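Side-chain contacts in cysteine protease-like virA (PDB 3EB8), which promotes bacterial entry into epithelial cells and spreading within and between them as a secreted virulence effector whose assigned tubulin-protease activity is disputed: residues 130-133 and 134-138; 249-252 and 253-257; 334-337 and 338-341; 342-345 and 346-349. All coordinates share one frame; numbering follows the deposited sequence.

Contact 1 (130-133 and 134-138)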
loop_
_atom_site.group_PDB
_atom_site.type_symbol
_atom_site.label_atom_id
_atom_site.label_comp_id
_atom_site.label_asym_id
_atom_site.label_seq_id
_atom_site.Cartn_x
_atom_site.Cartn_y
_atom_site.Cartn_z
ATOM N N PHE A 130 -10.188 -6.512 -15.682
ATOM C CA PHE A 130 -9.591 -7.380 -16.683
ATOM C C PHE A 130 -9.646 -8.832 -16.250
ATOM O O PHE A 130 -9.633 -9.127 -15.053
ATOM C CB PHE A 130 -8.129 -6.996 -16.917
ATOM C CG PHE A 130 -7.944 -5.614 -17.460
ATOM C CD1 PHE A 130 -8.779 -5.124 -18.458
ATOM C CD2 PHE A 130 -6.921 -4.805 -16.988
ATOM C CE1 PHE A 130 -8.604 -3.836 -18.962
ATOM C CE2 PHE A 130 -6.731 -3.521 -17.492
ATOM C CZ PHE A 130 -7.569 -3.034 -18.476
ATOM N N HIS A 131 -9.696 -9.741 -17.221
ATOM C CA HIS A 131 -9.597 -11.165 -16.929
ATOM C C HIS A 131 -8.149 -11.560 -16.695
ATOM O O HIS A 131 -7.234 -10.865 -17.138
ATOM C CB HIS A 131 -10.159 -11.990 -18.083
ATOM C CG HIS A 131 -11.616 -11.765 -18.327
ATOM N ND1 HIS A 131 -12.113 -11.332 -19.541
ATOM C CD2 HIS A 131 -12.688 -11.907 -17.511
ATOM C CE1 HIS A 131 -13.428 -11.225 -19.462
ATOM N NE2 HIS A 131 -13.802 -11.565 -18.240
ATOM N N VAL A 132 -7.936 -12.675 -16.007
ATOM C CA VAL A 132 -6.607 -13.262 -15.904
ATOM C C VAL A 132 -6.071 -13.552 -17.297
ATOM O O VAL A 132 -6.786 -14.100 -18.143
ATOM C CB VAL A 132 -6.640 -14.581 -15.121
ATOM C CG1 VAL A 132 -5.254 -15.190 -15.030
ATOM C CG2 VAL A 132 -7.227 -14.358 -13.722
ATOM N N LYS A 133 -4.821 -13.183 -17.537
ATOM C CA LYS A 133 -4.154 -13.501 -18.787
ATOM C C LYS A 133 -2.921 -14.352 -18.499
ATOM O O LYS A 133 -2.360 -14.287 -17.409
ATOM C CB LYS A 133 -3.771 -12.216 -19.522
ATOM C CG LYS A 133 -4.964 -11.369 -19.945
ATOM C CD LYS A 133 -4.505 -10.016 -20.459
ATOM C CE LYS A 133 -5.680 -9.071 -20.682
ATOM N NZ LYS A 133 -5.217 -7.668 -20.926
ATOM N N ASP A 134 -2.517 -15.152 -19.482
ATOM C CA ASP A 134 -1.371 -16.047 -19.351
ATOM C C ASP A 134 -0.089 -15.304 -19.017
ATOM O O ASP A 134 0.893 -15.920 -18.607
ATOM C CB ASP A 134 -1.145 -16.814 -20.658
ATOM C CG ASP A 134 -2.212 -17.833 -20.913
ATOM O OD1 ASP A 134 -3.061 -18.022 -20.014
ATOM O OD2 ASP A 134 -2.204 -18.446 -22.005
ATOM N N THR A 135 -0.093 -13.990 -19.216
ATOM C CA THR A 135 1.108 -13.195 -19.036
ATOM C C THR A 135 1.193 -12.579 -17.641
ATOM O O THR A 135 2.223 -12.008 -17.283
ATOM C CB THR A 135 1.195 -12.068 -20.087
ATOM O OG1 THR A 135 -0.046 -11.356 -20.137
ATOM C CG2 THR A 135 1.503 -12.630 -21.473
ATOM N N ASP A 136 0.119 -12.682 -16.861
ATOM C CA ASP A 136 0.097 -12.091 -15.521
ATOM C C ASP A 136 1.240 -12.588 -14.623
ATOM O O ASP A 136 1.478 -13.791 -14.517
ATOM C CB ASP A 136 -1.242 -12.351 -14.837
ATOM C CG ASP A 136 -2.409 -11.668 -15.532
ATOM O OD1 ASP A 136 -2.204 -10.877 -16.478
ATOM O OD2 ASP A 136 -3.549 -11.928 -15.111
ATOM N N PHE A 137 1.946 -11.651 -13.989
ATOM C CA PHE A 137 3.021 -11.971 -13.047
ATOM C C PHE A 137 4.243 -12.588 -13.713
ATOM O O PHE A 137 5.124 -13.112 -13.032
ATOM C CB PHE A 137 2.526 -12.876 -11.908
ATOM C CG PHE A 137 1.544 -12.209 -10.998
ATOM C CD1 PHE A 137 0.172 -12.356 -11.201
ATOM C CD2 PHE A 137 1.988 -11.415 -9.940
ATOM C CE1 PHE A 137 -0.742 -11.712 -10.365
ATOM C CE2 PHE A 137 1.082 -10.775 -9.096
ATOM C CZ PHE A 137 -0.279 -10.914 -9.314
ATOM N N ASN A 138 4.309 -12.527 -15.039
ATOM C CA ASN A 138 5.482 -13.033 -15.745
ATOM C C ASN A 138 6.800 -12.451 -15.221
ATOM O O ASN A 138 7.789 -13.165 -15.081
ATOM C CB ASN A 138 5.376 -12.781 -17.254
ATOM C CG ASN A 138 4.813 -13.975 -18.009
ATOM O OD1 ASN A 138 4.243 -14.898 -17.412
ATOM N ND2 ASN A 138 4.965 -13.962 -19.334
#

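Contact 2 (249-252 and 253-257)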
loop_
_atom_site.group_PDB
_atom_site.type_symbol
_atom_site.label_atom_id
_atom_site.label_comp_id
_atom_site.label_asym_id
_atom_site.label_seq_id
_atom_site.Cartn_x
_atom_site.Cartn_y
_atom_site.Cartn_z
ATOM N N HIS A 249 -7.588 4.834 -16.715
ATOM C CA HIS A 249 -8.043 6.177 -16.986
ATOM C C HIS A 249 -7.547 7.118 -15.887
ATOM O O HIS A 249 -6.916 8.141 -16.168
ATOM C CB HIS A 249 -9.567 6.206 -17.140
ATOM C CG HIS A 249 -10.095 7.502 -17.659
ATOM N ND1 HIS A 249 -10.845 8.363 -16.885
ATOM C CD2 HIS A 249 -9.983 8.087 -18.876
ATOM C CE1 HIS A 249 -11.174 9.422 -17.605
ATOM N NE2 HIS A 249 -10.664 9.280 -18.815
ATOM N N ILE A 250 -7.802 6.764 -14.636
ATOM C CA ILE A 250 -7.325 7.597 -13.548
ATOM C C ILE A 250 -5.807 7.762 -13.654
ATOM O O ILE A 250 -5.273 8.855 -13.514
ATOM C CB ILE A 250 -7.669 7.013 -12.160
ATOM C CG1 ILE A 250 -9.137 6.593 -12.106
ATOM C CG2 ILE A 250 -7.360 8.029 -11.075
ATOM C CD1 ILE A 250 -10.078 7.586 -12.758
ATOM N N TYR A 251 -5.110 6.667 -13.896
ATOM C CA TYR A 251 -3.656 6.703 -13.902
ATOM C C TYR A 251 -3.170 7.659 -15.001
ATOM O O TYR A 251 -2.230 8.446 -14.792
ATOM C CB TYR A 251 -3.112 5.285 -14.091
ATOM C CG TYR A 251 -1.616 5.159 -14.047
ATOM C CD1 TYR A 251 -0.894 5.638 -12.973
ATOM C CD2 TYR A 251 -0.932 4.521 -15.063
ATOM C CE1 TYR A 251 0.474 5.514 -12.923
ATOM C CE2 TYR A 251 0.437 4.385 -15.023
ATOM C CZ TYR A 251 1.135 4.888 -13.946
ATOM O OH TYR A 251 2.502 4.768 -13.889
ATOM N N ALA A 252 -3.837 7.613 -16.158
ATOM C CA ALA A 252 -3.481 8.477 -17.281
ATOM C C ALA A 252 -3.694 9.947 -16.954
ATOM O O ALA A 252 -2.885 10.793 -17.344
ATOM C CB ALA A 252 -4.268 8.100 -18.524
ATOM N N GLN A 253 -4.786 10.256 -16.256
ATOM C CA GLN A 253 -5.063 11.634 -15.861
ATOM C C GLN A 253 -4.010 12.135 -14.883
ATOM O O GLN A 253 -3.584 13.285 -14.945
ATOM C CB GLN A 253 -6.455 11.761 -15.240
ATOM C CG GLN A 253 -7.574 11.551 -16.234
ATOM C CD GLN A 253 -8.940 11.592 -15.594
ATOM O OE1 GLN A 253 -9.099 11.267 -14.416
ATOM N NE2 GLN A 253 -9.942 11.988 -16.372
ATOM N N ILE A 254 -3.595 11.253 -13.986
ATOM C CA ILE A 254 -2.586 11.585 -13.012
ATOM C C ILE A 254 -1.229 11.825 -13.678
ATOM O O ILE A 254 -0.568 12.826 -13.393
ATOM C CB ILE A 254 -2.509 10.516 -11.920
ATOM C CG1 ILE A 254 -3.617 10.791 -10.901
ATOM C CG2 ILE A 254 -1.120 10.528 -11.272
ATOM C CD1 ILE A 254 -3.919 9.670 -9.988
ATOM N N MET A 255 -0.827 10.938 -14.583
ATOM C CA MET A 255 0.444 11.131 -15.270
ATOM C C MET A 255 0.412 12.376 -16.144
ATOM O O MET A 255 1.440 13.035 -16.309
ATOM C CB MET A 255 0.856 9.898 -16.076
ATOM C CG MET A 255 1.216 8.705 -15.198
ATOM S SD MET A 255 1.867 7.300 -16.133
ATOM C CE MET A 255 0.481 6.901 -17.189
ATOM N N SER A 256 -0.753 12.713 -16.700
ATOM C CA SER A 256 -0.837 13.922 -17.532
ATOM C C SER A 256 -0.582 15.124 -16.663
ATOM O O SER A 256 0.136 16.030 -17.048
ATOM C CB SER A 256 -2.199 14.085 -18.220
ATOM O OG SER A 256 -2.455 12.994 -19.087
ATOM N N GLU A 257 -1.172 15.132 -15.478
ATOM C CA GLU A 257 -0.952 16.229 -14.546
ATOM C C GLU A 257 0.505 16.264 -14.080
ATOM O O GLU A 257 1.095 17.328 -13.946
ATOM C CB GLU A 257 -1.900 16.110 -13.353
ATOM C CG GLU A 257 -1.352 16.689 -12.062
ATOM C CD GLU A 257 -2.399 16.716 -10.947
ATOM O OE1 GLU A 257 -2.011 16.630 -9.740
ATOM O OE2 GLU A 257 -3.609 16.820 -11.293
#

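Contact 3 (334-337 and 338-341)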
loop_
_atom_site.group_PDB
_atom_site.type_symbol
_atom_site.label_atom_id
_atom_site.label_comp_id
_atom_site.label_asym_id
_atom_site.label_seq_id
_atom_site.Cartn_x
_atom_site.Cartn_y
_atom_site.Cartn_z
ATOM N N SER A 334 4.770 -19.095 -8.098
ATOM C CA SER A 334 5.074 -19.041 -9.514
ATOM C C SER A 334 4.093 -18.088 -10.174
ATOM O O SER A 334 3.065 -17.744 -9.605
ATOM C CB SER A 334 4.948 -20.426 -10.163
ATOM O OG SER A 334 3.585 -20.806 -10.304
ATOM N N SER A 335 4.415 -17.671 -11.386
ATOM C CA SER A 335 3.524 -16.835 -12.163
ATOM C C SER A 335 2.154 -17.498 -12.390
ATOM O O SER A 335 1.136 -16.825 -12.368
ATOM C CB SER A 335 4.199 -16.496 -13.489
ATOM O OG SER A 335 5.529 -16.090 -13.221
ATOM N N GLU A 336 2.125 -18.808 -12.616
ATOM C CA GLU A 336 0.838 -19.516 -12.692
ATOM C C GLU A 336 0.098 -19.458 -11.351
ATOM O O GLU A 336 -1.065 -19.080 -11.304
ATOM C CB GLU A 336 0.981 -20.985 -13.165
ATOM C CG GLU A 336 -0.359 -21.745 -13.151
ATOM C CD GLU A 336 -0.300 -23.114 -13.777
ATOM O OE1 GLU A 336 -1.214 -23.940 -13.516
ATOM O OE2 GLU A 336 0.648 -23.362 -14.546
ATOM N N GLY A 337 0.776 -19.846 -10.274
ATOM C CA GLY A 337 0.205 -19.768 -8.936
ATOM C C GLY A 337 -0.368 -18.388 -8.609
ATOM O O GLY A 337 -1.496 -18.268 -8.124
ATOM N N LEU A 338 0.413 -17.348 -8.900
ATOM C CA LEU A 338 0.046 -15.962 -8.598
ATOM C C LEU A 338 -1.165 -15.435 -9.414
ATOM O O LEU A 338 -2.148 -14.985 -8.839
ATOM C CB LEU A 338 1.267 -15.033 -8.752
ATOM C CG LEU A 338 2.463 -15.278 -7.819
ATOM C CD1 LEU A 338 3.475 -14.116 -7.789
ATOM C CD2 LEU A 338 1.962 -15.575 -6.426
ATOM N N ARG A 339 -1.109 -15.499 -10.741
ATOM C CA ARG A 339 -2.216 -14.999 -11.543
ATOM C C ARG A 339 -3.529 -15.742 -11.244
ATOM O O ARG A 339 -4.605 -15.162 -11.345
ATOM C CB ARG A 339 -1.883 -15.083 -13.025
ATOM C CG ARG A 339 -1.606 -16.504 -13.506
ATOM C CD ARG A 339 -1.126 -16.554 -14.933
ATOM N NE ARG A 339 -1.407 -17.862 -15.501
ATOM C CZ ARG A 339 -0.484 -18.703 -15.955
ATOM N NH1 ARG A 339 0.797 -18.362 -15.931
ATOM N NH2 ARG A 339 -0.846 -19.882 -16.446
ATOM N N ASN A 340 -3.445 -17.021 -10.883
ATOM C CA ASN A 340 -4.639 -17.773 -10.492
ATOM C C ASN A 340 -5.112 -17.441 -9.069
ATOM O O ASN A 340 -6.302 -17.335 -8.829
ATOM C CB ASN A 340 -4.433 -19.279 -10.664
ATOM C CG ASN A 340 -4.662 -19.743 -12.098
ATOM O OD1 ASN A 340 -5.807 -19.888 -12.555
ATOM N ND2 ASN A 340 -3.575 -20.019 -12.802
ATOM N N ALA A 341 -4.177 -17.245 -8.144
ATOM C CA ALA A 341 -4.521 -16.883 -6.762
ATOM C C ALA A 341 -4.971 -15.419 -6.604
ATOM O O ALA A 341 -5.826 -15.121 -5.773
ATOM C CB ALA A 341 -3.373 -17.202 -5.814
#

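Contact 4 (342-345 and 346-349)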
loop_
_atom_site.group_PDB
_atom_site.type_symbol
_atom_site.label_atom_id
_atom_site.label_comp_id
_atom_site.label_asym_id
_atom_site.label_seq_id
_atom_site.Cartn_x
_atom_site.Cartn_y
_atom_site.Cartn_z
ATOM N N ILE A 342 -4.410 -14.527 -7.422
ATOM C CA ILE A 342 -4.641 -13.082 -7.300
ATOM C C ILE A 342 -5.061 -12.437 -8.622
ATOM O O ILE A 342 -4.297 -11.665 -9.198
ATOM C CB ILE A 342 -3.360 -12.347 -6.820
ATOM C CG1 ILE A 342 -2.594 -13.206 -5.805
ATOM C CG2 ILE A 342 -3.720 -10.957 -6.256
ATOM C CD1 ILE A 342 -1.224 -12.689 -5.467
ATOM N N PRO A 343 -6.265 -12.781 -9.117
ATOM C CA PRO A 343 -6.816 -12.207 -10.349
ATOM C C PRO A 343 -7.158 -10.744 -10.120
ATOM O O PRO A 343 -7.435 -10.395 -8.983
ATOM C CB PRO A 343 -8.129 -12.999 -10.535
ATOM C CG PRO A 343 -8.490 -13.441 -9.149
ATOM C CD PRO A 343 -7.149 -13.842 -8.591
ATOM N N PRO A 344 -7.163 -9.918 -11.183
ATOM C CA PRO A 344 -7.564 -8.504 -11.119
ATOM C C PRO A 344 -8.819 -8.238 -10.265
ATOM O O PRO A 344 -8.814 -7.309 -9.443
ATOM C CB PRO A 344 -7.836 -8.157 -12.584
ATOM C CG PRO A 344 -6.917 -9.040 -13.342
ATOM C CD PRO A 344 -6.757 -10.310 -12.546
ATOM N N GLU A 345 -9.860 -9.042 -10.457
ATOM C CA GLU A 345 -11.112 -8.893 -9.728
ATOM C C GLU A 345 -10.955 -8.960 -8.212
ATOM O O GLU A 345 -11.761 -8.402 -7.482
ATOM C CB GLU A 345 -12.132 -9.944 -10.187
ATOM C CG GLU A 345 -11.514 -11.296 -10.516
ATOM C CD GLU A 345 -12.418 -12.177 -11.376
ATOM O OE1 GLU A 345 -13.491 -12.596 -10.882
ATOM O OE2 GLU A 345 -12.047 -12.459 -12.541
ATOM N N SER A 346 -9.939 -9.656 -7.725
ATOM C CA SER A 346 -9.754 -9.715 -6.274
ATOM C C SER A 346 -8.737 -8.719 -5.717
ATOM O O SER A 346 -8.462 -8.718 -4.513
ATOM C CB SER A 346 -9.444 -11.138 -5.805
ATOM O OG SER A 346 -8.774 -11.862 -6.811
ATOM N N ARG A 347 -8.194 -7.865 -6.580
ATOM C CA ARG A 347 -7.300 -6.810 -6.108
ATOM C C ARG A 347 -8.073 -5.519 -6.003
ATOM O O ARG A 347 -8.831 -5.175 -6.904
ATOM C CB ARG A 347 -6.114 -6.578 -7.044
ATOM C CG ARG A 347 -5.294 -7.777 -7.381
ATOM C CD ARG A 347 -4.345 -7.425 -8.474
ATOM N NE ARG A 347 -4.116 -8.577 -9.311
ATOM C CZ ARG A 347 -3.648 -8.525 -10.550
ATOM N NH1 ARG A 347 -3.338 -7.360 -11.106
ATOM N NH2 ARG A 347 -3.485 -9.648 -11.233
ATOM N N GLN A 348 -7.892 -4.810 -4.900
ATOM C CA GLN A 348 -8.446 -3.474 -4.794
ATOM C C GLN A 348 -7.355 -2.421 -4.935
ATOM O O GLN A 348 -6.297 -2.491 -4.290
ATOM C CB GLN A 348 -9.184 -3.288 -3.490
ATOM C CG GLN A 348 -9.951 -1.999 -3.426
ATOM C CD GLN A 348 -10.702 -1.882 -2.126
ATOM O OE1 GLN A 348 -10.108 -1.578 -1.083
ATOM N NE2 GLN A 348 -12.018 -2.144 -2.168
ATOM N N VAL A 349 -7.634 -1.451 -5.786
ATOM C CA VAL A 349 -6.661 -0.437 -6.150
ATOM C C VAL A 349 -7.161 0.920 -5.697
ATOM O O VAL A 349 -8.348 1.238 -5.848
ATOM C CB VAL A 349 -6.395 -0.468 -7.673
ATOM C CG1 VAL A 349 -5.560 0.721 -8.114
ATOM C CG2 VAL A 349 -5.706 -1.773 -8.042
#

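Contact 1 (130-133 and 134-138)
K133 and D136 hold each other twice, once through backbone and once through side chain, and so close a type I turn. The amide N of D136 gives a bond to K133 O (3.0 Å), and in return K133 N gives one to D136 OD2 (3.0 Å). The return bond depends on the aspartate torsion: with CG beside its own backbone N (chi1 -65°), the carboxylate folds back over the turn. At the donor the bond is nearly straight, 166°, but K133 N comes to OD2 from well above the carboxylate plane, about 60° out of it. A short acidic side chain suits this place, since one methylene spans the gap to the amide. The same oxygen, D136 OD2, also packs against V132, 3.4 Å from V132 CA and 3.7 Å from V132 CG1. K133 behaves otherwise: its extended chain leads away, leaving NZ 6.3 Å from D136 OD1, so any attraction between the opposite charges is probably weak. A type II turn follows, closed by N138 N to T135 O (3.1 Å), with F137 adopting the positive phi of its third position. The two overlapping turns lie between strand 121-123 and helix 140-149. V132, D136 and F137 rest on R339 of helix 335-341, the F137 ring also meets W237, and F130 packs on helix 245-265.

Contact 2 (249-252 and 253-257)
M255 lies over one face of the Y251 ring, one helical turn further along the chain. Its CG stands 4.1 Å from the centroid of the Y251 ring and only 18° off the normal, while SD is 3.8 Å from that centroid, displaced toward the phenol end. The thioether then bends (chi3 -62°), bringing CE over the same face, beside the CD2-CE2 bond, 3.3 Å from Y251 CE2, a tight fit. Y251 for its part has CG anti to the backbone N, which carries the ring to where M255 can cover it. An unbranched, polarisable methionine suits such a flat partner.

H249 and Q253 form a second pair. Their imidazole and amide planes are inclined at 49°, and Q253 NE2 approaches the carbon H249 CE1 to 3.1 Å, close packing rather than a polar bond. The side chains of I250 and I254 meet methyl to methyl, CG2 of I250 lying 4.0 Å from CD1 of I254, beside the backbone bond that joins the two residues. S256 turns its hydroxyl back to its own helix: OG donates to A252 O (2.8 Å), which S256 N also reaches from the opposite face of the carbonyl plane.

Y251 and I254 both touch F351 of strand 348-356. The arrangement is that of an amphipathic helix laid on a sheet, with an i to i+4 Met-aromatic contact on its flank, within the tubulin-binding region.

Contact 3 (334-337 and 338-341)
R339 reaches E336 by placing CG between its own backbone N and carbonyl carbon (chi1 60°), which sends the chain back along the helix. CG consequently packs 3.0 Å from S335 O. Extended from there to NE, the arginine brings one face of its guanidinium under E336 CA, which stands 3.4 Å above the plane toward the rim, nearest NH1. The E336 carboxylate stays above the plane, beyond NH2: OE2 is 4.2 Å from R339 NH2, so the attraction is one of charge without a directed bond.

N340 (chi1 -82°) turns its amide toward the same glutamate. ND2 donates to E336 O (3.1 Å), which lies close to the N340 amide plane, while N340 N bonds that oxygen from the opposite face of the E336 carbonyl. L338, by contrast, is apolar and buried, and packs on S230 and S234 of helix 226-234.

At the start of the helix S334 OG accepts from G337 N (3.0 Å), and S335 OG bonds the backbone oxygen of F137. Serine suits the first place because its short hydroxyl reaches an amide that has no earlier helical carbonyl to bind. This is the classical serine N-cap, here opening the short helix 335-341.

Contact 4 (342-345 and 346-349)
The guanidinium of R347 meets the I342-P344 backbone by one face and one edge. Over the face lies the start of the P344 ring: its N stands 3.4 Å above the guanidinium plane, toward the rim, and P344 CD is 3.6 Å from R347 NH2. At the edge is I342 O, only 2° out of the plane. NE (3.1 Å) and NH2 (3.0 Å) of R347 both grip this I342 O, a side-on fork onto a single atom. The two donors use it differently, since NH2 lies in the carbonyl plane of I342 whereas NE comes from above it. A bend at chi3 (-147°) turns the arginine into this position, and its aliphatic part is used as well, CG resting 3.7 Å from I342 CG2 as the side chains cross at about a right angle.

Behind the fork the chain curls into a short 3-10 turn. S346 N binds P343 O (2.9 Å) and R347 N binds P344 O (3.0 Å). Proline suits P344, where its rigid ring begins the turn and lends the arginine a flat surface.

I342 is the first residue to leave helix 335-341, and R347 NH1 is bonded in turn to L240 O. Arginine thus satisfies backbone oxygens from two parts of the chain in a buried place, and its positive charge may also be favoured there by the nearby carbonyl end of the helix.

How the contacts relate
Contacts 1, 3 and 4 form one cluster, whereas contact 2 stands apart, its centre 20 to 29 Å from the others. Contacts 3 and 4 adjoin in sequence, leading from helix 335-341 into strand 348-356, and loop 130-138 packs against both. F137 is one residue that touches both: its backbone oxygen meets S335 of contact 3 and its ring touches R347 of contact 4. Contacts 1 and 2 lie at the surface, while 3 and 4 are partly buried. Polar groups closing turns and a helix start dominate the cluster; contact 2, in mid-helix, depends more on sulfur, ring and methyl packing, and packs on strand 348-356, whose start belongs to contact 4.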